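Local coordinates for protein metazoan TIR-STING fusion (Crassostrea gigas, PDB 6WT6) that joins a TIR domain to a STING ligand-binding domain in one chain, the mark of the metazoan TIR-STING fusion proteins, at residues I280-E290 with K302-Y310. Residues are numbered along the deposited sequence; the frame is centred on the assembly and turned at random.
Sequences IGVIHTMFEME and KYVQSMRFY
M286 and K302 bring the backbones of 280-290 and 302-310 nearest, their CA atoms 6.1 Å apart, where helices 284-290 and 302-310 run antiparallel at 163°, their axes 10.3 Å apart at closest approach. Small S306 faces I283 one turn further on and leaves room for M286, whose thioether rests alongside the second helix: SD lies 3.7 Å from the backbone N of S306, and CE packs on S306 CB at 3.8 Å. A flexible, unbranched methionine can lay its thioether along the helix here, and Q305 CB touches SD, while the Q305 amide turns off to the backbone of G173 and L175. F309 fills the other end of the contact. With chi1 at 162°, its CG stands anti to the backbone N and the ring reaches a cluster of three branched aliphatic side chains. I280 CG2 meets the ring edge near its plane, whereas V282 CG1 and I283 CG2 approach obliquely from the same side, CG1 to CZ and CG2 to CE2 each 3.5 Å. Within the STING ligand-binding domain, helices 284-291 and 299-319 form a helical hairpin that follows strand 272-279 of the mixed sheet; the chain enters the contact at I280, and F179 of helix 176-204 touches both V282 and F309. At the polar end, the long methylene chain of K302 passes M286 CB, then bends at chi3 (74°) to bring its ammonium to E290. K302 NZ donates to E290 OE1 at 2.8 Å in a salt bridge, meeting that oxygen from above the carboxylate plane. A water bonded to K302 NZ (2.8 Å) donates to E290 OE2, and the carbonyl of S223 also accepts from NZ, a set of partners that probably stabilises the positive charge of this buried lysine.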
ATOM      1  N   ILE A 280     -11.386  -2.200 -12.169  1.00 32.32           N
ATOM      2  CA  ILE A 280     -10.769  -1.886 -10.882  1.00 32.05           C
ATOM      3  C   ILE A 280      -9.794  -0.742 -11.150  1.00 34.66           C
ATOM      4  O   ILE A 280      -8.673  -0.964 -11.613  1.00 31.16           O
ATOM      5  CB  ILE A 280     -10.064  -3.099 -10.269  1.00 30.11           C
ATOM      6  CG1 ILE A 280     -11.028  -4.279 -10.163  1.00 23.16           C
ATOM      7  CG2 ILE A 280      -9.494  -2.744  -8.903  1.00 30.38           C
ATOM      8  CD1 ILE A 280     -10.423  -5.503  -9.507  1.00 17.18           C
ATOM      9  N   GLY A 281     -10.224   0.492 -10.869  1.00 32.51           N
ATOM     10  CA  GLY A 281      -9.476   1.655 -11.321  1.00 26.68           C
ATOM     11  C   GLY A 281      -8.102   1.791 -10.694  1.00 29.67           C
ATOM     12  O   GLY A 281      -7.199   2.381 -11.296  1.00 31.12           O
ATOM     13  N   VAL A 282      -7.917   1.242  -9.490  1.00 25.27           N
ATOM     14  CA  VAL A 282      -6.661   1.438  -8.774  1.00 23.66           C
ATOM     15  C   VAL A 282      -5.495   0.745  -9.480  1.00 26.00           C
ATOM     16  O   VAL A 282      -4.346   1.194  -9.373  1.00 27.86           O
ATOM     17  CB  VAL A 282      -6.808   0.967  -7.313  1.00 28.02           C
ATOM     18  CG1 VAL A 282      -6.936  -0.550  -7.237  1.00 27.59           C
ATOM     19  CG2 VAL A 282      -5.637   1.458  -6.468  1.00 32.47           C
ATOM     20  N   ILE A 283      -5.753  -0.334 -10.225  1.00 25.98           N
ATOM     21  CA  ILE A 283      -4.648  -1.058 -10.852  1.00 24.17           C
ATOM     22  C   ILE A 283      -3.967  -0.232 -11.938  1.00 19.54           C
ATOM     23  O   ILE A 283      -2.801  -0.485 -12.257  1.00 21.95           O
ATOM     24  CB  ILE A 283      -5.113  -2.414 -11.422  1.00 23.19           C
ATOM     25  CG1 ILE A 283      -5.978  -2.214 -12.667  1.00 19.78           C
ATOM     26  CG2 ILE A 283      -5.862  -3.203 -10.356  1.00 27.12           C
ATOM     27  CD1 ILE A 283      -6.595  -3.497 -13.204  1.00 13.50           C
ATOM     28  N   HIS A 284      -4.655   0.772 -12.491  1.00 21.11           N
ATOM     29  CA  HIS A 284      -4.053   1.612 -13.523  1.00 23.29           C
ATOM     30  C   HIS A 284      -2.801   2.314 -13.016  1.00 26.70           C
ATOM     31  O   HIS A 284      -1.926   2.677 -13.813  1.00 31.10           O
ATOM     32  CB  HIS A 284      -5.068   2.642 -14.020  1.00 23.43           C
ATOM     33  CG  HIS A 284      -4.681   3.295 -15.310  1.00 24.13           C
ATOM     34  ND1 HIS A 284      -4.844   2.678 -16.531  1.00 25.60           N
ATOM     35  CD2 HIS A 284      -4.129   4.505 -15.568  1.00 26.10           C
ATOM     36  CE1 HIS A 284      -4.416   3.482 -17.488  1.00 27.44           C
ATOM     37  NE2 HIS A 284      -3.975   4.597 -16.931  1.00 26.95           N
ATOM     38  N   THR A 285      -2.707   2.516 -11.700  1.00 25.31           N
ATOM     39  CA  THR A 285      -1.522   3.125 -11.108  1.00 20.82           C
ATOM     40  C   THR A 285      -0.274   2.303 -11.399  1.00 18.43           C
ATOM     41  O   THR A 285       0.791   2.863 -11.685  1.00 19.09           O
ATOM     42  CB  THR A 285      -1.733   3.285  -9.599  1.00 21.52           C
ATOM     43  OG1 THR A 285      -2.725   4.290  -9.370  1.00 20.94           O
ATOM     44  CG2 THR A 285      -0.439   3.677  -8.896  1.00 23.66           C
ATOM     45  N   MET A 286      -0.387   0.972 -11.344  1.00 13.68           N
ATOM     46  CA  MET A 286       0.765   0.123 -11.633  1.00 17.83           C
ATOM     47  C   MET A 286       1.188   0.235 -13.096  1.00 19.43           C
ATOM     48  O   MET A 286       2.383   0.185 -13.403  1.00 19.32           O
ATOM     49  CB  MET A 286       0.454  -1.327 -11.260  1.00 20.42           C
ATOM     50  CG  MET A 286       0.485  -1.586  -9.753  1.00 23.93           C
ATOM     51  SD  MET A 286      -0.089  -3.230  -9.273  1.00 24.53           S
ATOM     52  CE  MET A 286      -1.851  -3.083  -9.546  1.00 17.10           C
ATOM     53  N   PHE A 287       0.229   0.387 -14.013  1.00 17.57           N
ATOM     54  CA  PHE A 287       0.583   0.647 -15.404  1.00 20.04           C
ATOM     55  C   PHE A 287       1.326   1.967 -15.542  1.00 21.31           C
ATOM     56  O   PHE A 287       2.330   2.051 -16.257  1.00 25.78           O
ATOM     57  CB  PHE A 287      -0.665   0.649 -16.288  1.00 21.60           C
ATOM     58  CG  PHE A 287      -0.429   1.218 -17.656  1.00 20.01           C
ATOM     59  CD1 PHE A 287       0.320   0.520 -18.586  1.00 16.57           C
ATOM     60  CD2 PHE A 287      -0.952   2.453 -18.012  1.00 22.40           C
ATOM     61  CE1 PHE A 287       0.543   1.039 -19.845  1.00 20.80           C
ATOM     62  CE2 PHE A 287      -0.731   2.978 -19.276  1.00 21.61           C
ATOM     63  CZ  PHE A 287       0.013   2.269 -20.193  1.00 21.35           C
ATOM     64  N   GLU A 288       0.855   3.008 -14.854  1.00 24.80           N
ATOM     65  CA  GLU A 288       1.532   4.297 -14.930  1.00 24.43           C
ATOM     66  C   GLU A 288       2.930   4.225 -14.324  1.00 20.55           C
ATOM     67  O   GLU A 288       3.876   4.807 -14.867  1.00 25.02           O
ATOM     68  CB  GLU A 288       0.686   5.374 -14.249  1.00 24.23           C
ATOM     69  CG  GLU A 288      -0.334   6.005 -15.192  1.00 32.63           C
ATOM     70  CD  GLU A 288      -1.478   6.691 -14.473  1.00 46.60           C
ATOM     71  OE1 GLU A 288      -1.720   6.383 -13.284  1.00 48.50           O
ATOM     72  OE2 GLU A 288      -2.144   7.539 -15.105  1.00 51.49           O
ATOM     73  N   MET A 289       3.086   3.489 -13.221  1.00 22.43           N
ATOM     74  CA  MET A 289       4.396   3.351 -12.590  1.00 23.62           C
ATOM     75  C   MET A 289       5.375   2.613 -13.497  1.00 28.06           C
ATOM     76  O   MET A 289       6.550   2.987 -13.588  1.00 32.52           O
ATOM     77  CB  MET A 289       4.260   2.628 -11.245  1.00 19.56           C
ATOM     78  CG  MET A 289       3.505   3.414 -10.174  1.00 19.47           C
ATOM     79  SD  MET A 289       3.214   2.464  -8.660  1.00 24.52           S
ATOM     80  CE  MET A 289       4.878   2.296  -8.029  1.00 19.37           C
ATOM     81  N   GLU A 290       4.911   1.555 -14.169  1.00 25.63           N
ATOM     82  CA  GLU A 290       5.765   0.829 -15.105  1.00 25.27           C
ATOM     83  C   GLU A 290       6.208   1.731 -16.251  1.00 25.78           C
ATOM     84  O   GLU A 290       7.388   1.761 -16.616  1.00 22.77           O
ATOM     85  CB  GLU A 290       5.025  -0.396 -15.645  1.00 26.32           C
ATOM     86  CG  GLU A 290       5.762  -1.136 -16.760  1.00 31.09           C
ATOM     87  CD  GLU A 290       4.852  -2.053 -17.563  1.00 32.94           C
ATOM     88  OE1 GLU A 290       3.723  -1.636 -17.900  1.00 32.19           O
ATOM     89  OE2 GLU A 290       5.266  -3.197 -17.853  1.00 32.93           O
ATOM     90  N   LYS A 302       5.273  -5.495 -11.936  1.00 26.32           N
ATOM     91  CA  LYS A 302       3.881  -5.122 -12.165  1.00 25.32           C
ATOM     92  C   LYS A 302       2.966  -6.332 -12.012  1.00 22.25           C
ATOM     93  O   LYS A 302       1.885  -6.232 -11.421  1.00 18.82           O
ATOM     94  CB  LYS A 302       3.720  -4.491 -13.549  1.00 22.01           C
ATOM     95  CG  LYS A 302       2.311  -3.978 -13.811  1.00 21.69           C
ATOM     96  CD  LYS A 302       2.161  -3.323 -15.170  1.00 17.78           C
ATOM     97  CE  LYS A 302       2.148  -4.349 -16.290  1.00 20.89           C
ATOM     98  NZ  LYS A 302       1.820  -3.720 -17.603  1.00 24.21           N
ATOM     99  N   TYR A 303       3.398  -7.490 -12.513  1.00 24.06           N
ATOM    100  CA  TYR A 303       2.598  -8.703 -12.371  1.00 24.45           C
ATOM    101  C   TYR A 303       2.583  -9.192 -10.928  1.00 28.54           C
ATOM    102  O   TYR A 303       1.532  -9.585 -10.412  1.00 27.22           O
ATOM    103  CB  TYR A 303       3.129  -9.792 -13.301  1.00 22.26           C
ATOM    104  CG  TYR A 303       3.012  -9.460 -14.771  1.00 21.74           C
ATOM    105  CD1 TYR A 303       1.976  -8.665 -15.241  1.00 19.52           C
ATOM    106  CD2 TYR A 303       3.935  -9.943 -15.688  1.00 24.36           C
ATOM    107  CE1 TYR A 303       1.861  -8.361 -16.579  1.00 21.47           C
ATOM    108  CE2 TYR A 303       3.828  -9.641 -17.035  1.00 28.50           C
ATOM    109  CZ  TYR A 303       2.788  -8.849 -17.472  1.00 25.72           C
ATOM    110  OH  TYR A 303       2.666  -8.541 -18.805  1.00 26.86           O
ATOM    111  N   VAL A 304       3.739  -9.171 -10.260  1.00 28.28           N
ATOM    112  CA  VAL A 304       3.817  -9.651  -8.881  1.00 29.92           C
ATOM    113  C   VAL A 304       2.995  -8.761  -7.957  1.00 27.88           C
ATOM    114  O   VAL A 304       2.192  -9.249  -7.149  1.00 27.13           O
ATOM    115  CB  VAL A 304       5.284  -9.738  -8.426  1.00 26.75           C
ATOM    116  CG1 VAL A 304       5.359  -9.921  -6.918  1.00 22.88           C
ATOM    117  CG2 VAL A 304       5.992 -10.878  -9.144  1.00 22.06           C
ATOM    118  N   GLN A 305       3.191  -7.441  -8.057  1.00 22.82           N
ATOM    119  CA  GLN A 305       2.420  -6.500  -7.248  1.00 18.18           C
ATOM    120  C   GLN A 305       0.922  -6.668  -7.475  1.00 27.67           C
ATOM    121  O   GLN A 305       0.134  -6.647  -6.520  1.00 27.25           O
ATOM    122  CB  GLN A 305       2.839  -5.063  -7.563  1.00 14.09           C
ATOM    123  CG  GLN A 305       4.272  -4.710  -7.179  1.00 21.39           C
ATOM    124  CD  GLN A 305       4.406  -4.201  -5.758  1.00 27.87           C
ATOM    125  OE1 GLN A 305       3.497  -4.350  -4.940  1.00 28.48           O
ATOM    126  NE2 GLN A 305       5.544  -3.584  -5.460  1.00 31.26           N
ATOM    127  N   SER A 306       0.508  -6.848  -8.732  1.00 25.15           N
ATOM    128  CA  SER A 306      -0.919  -6.912  -9.029  1.00 23.02           C
ATOM    129  C   SER A 306      -1.549  -8.224  -8.567  1.00 22.03           C
ATOM    130  O   SER A 306      -2.755  -8.259  -8.291  1.00 27.88           O
ATOM    131  CB  SER A 306      -1.154  -6.699 -10.527  1.00 25.37           C
ATOM    132  OG  SER A 306      -0.480  -7.673 -11.296  1.00 26.87           O
ATOM    133  N   MET A 307      -0.770  -9.312  -8.482  1.00 15.27           N
ATOM    134  CA  MET A 307      -1.308 -10.555  -7.929  1.00 20.32           C
ATOM    135  C   MET A 307      -1.349 -10.528  -6.403  1.00 23.82           C
ATOM    136  O   MET A 307      -2.236 -11.145  -5.801  1.00 22.17           O
ATOM    137  CB  MET A 307      -0.497 -11.765  -8.406  1.00 26.23           C
ATOM    138  CG  MET A 307      -0.610 -12.040  -9.903  1.00 34.31           C
ATOM    139  SD  MET A 307      -2.276 -11.751 -10.542  1.00 40.46           S
ATOM    140  CE  MET A 307      -3.142 -13.163  -9.913  1.00 35.47           C
ATOM    141  N   ARG A 308      -0.398  -9.843  -5.766  1.00 24.49           N
ATOM    142  CA  ARG A 308      -0.492  -9.607  -4.331  1.00 26.06           C
ATOM    143  C   ARG A 308      -1.705  -8.748  -4.007  1.00 24.49           C
ATOM    144  O   ARG A 308      -2.451  -9.045  -3.066  1.00 17.57           O
ATOM    145  CB  ARG A 308       0.787  -8.948  -3.817  1.00 27.41           C
ATOM    146  CG  ARG A 308       1.970  -9.881  -3.698  1.00 30.84           C
ATOM    147  CD  ARG A 308       3.233  -9.086  -3.458  1.00 38.43           C
ATOM    148  NE  ARG A 308       4.373  -9.946  -3.167  1.00 46.55           N
ATOM    149  CZ  ARG A 308       5.622  -9.512  -3.058  1.00 49.93           C
ATOM    150  NH1 ARG A 308       5.894  -8.223  -3.224  1.00 57.73           N
ATOM    151  NH2 ARG A 308       6.598 -10.366  -2.788  1.00 48.64           N
ATOM    152  N   PHE A 309      -1.914  -7.676  -4.779  1.00 21.15           N
ATOM    153  CA  PHE A 309      -3.119  -6.870  -4.621  1.00 18.31           C
ATOM    154  C   PHE A 309      -4.368  -7.721  -4.810  1.00 22.65           C
ATOM    155  O   PHE A 309      -5.307  -7.659  -4.006  1.00 23.91           O
ATOM    156  CB  PHE A 309      -3.109  -5.706  -5.614  1.00 14.79           C
ATOM    157  CG  PHE A 309      -4.468  -5.079  -5.824  1.00 20.77           C
ATOM    158  CD1 PHE A 309      -5.055  -4.299  -4.830  1.00 17.06           C
ATOM    159  CD2 PHE A 309      -5.159  -5.270  -7.007  1.00 17.40           C
ATOM    160  CE1 PHE A 309      -6.300  -3.719  -5.025  1.00 15.93           C
ATOM    161  CE2 PHE A 309      -6.405  -4.697  -7.205  1.00 19.37           C
ATOM    162  CZ  PHE A 309      -6.978  -3.921  -6.210  1.00 18.45           C
ATOM    163  N   TYR A 310      -4.387  -8.522  -5.877  1.00 23.61           N
ATOM    164  CA  TYR A 310      -5.525  -9.387  -6.166  1.00 26.15           C
ATOM    165  C   TYR A 310      -5.800 -10.339  -5.009  1.00 26.68           C
ATOM    166  O   TYR A 310      -6.952 -10.524  -4.603  1.00 25.95           O
ATOM    167  CB  TYR A 310      -5.242 -10.151  -7.464  1.00 33.73           C
ATOM    168  CG  TYR A 310      -6.301 -11.130  -7.907  1.00 39.18           C
ATOM    169  CD1 TYR A 310      -7.578 -10.703  -8.240  1.00 39.97           C
ATOM    170  CD2 TYR A 310      -6.008 -12.480  -8.035  1.00 40.26           C
ATOM    171  CE1 TYR A 310      -8.538 -11.600  -8.659  1.00 41.92           C
ATOM    172  CE2 TYR A 310      -6.960 -13.381  -8.453  1.00 41.15           C
ATOM    173  CZ  TYR A 310      -8.223 -12.936  -8.766  1.00 40.99           C
ATOM    174  OH  TYR A 310      -9.177 -13.834  -9.182  1.00 39.50           O
TER
HETATM  175  O   HOH W   1       3.241  -5.245 -19.412  1.00 48.93           O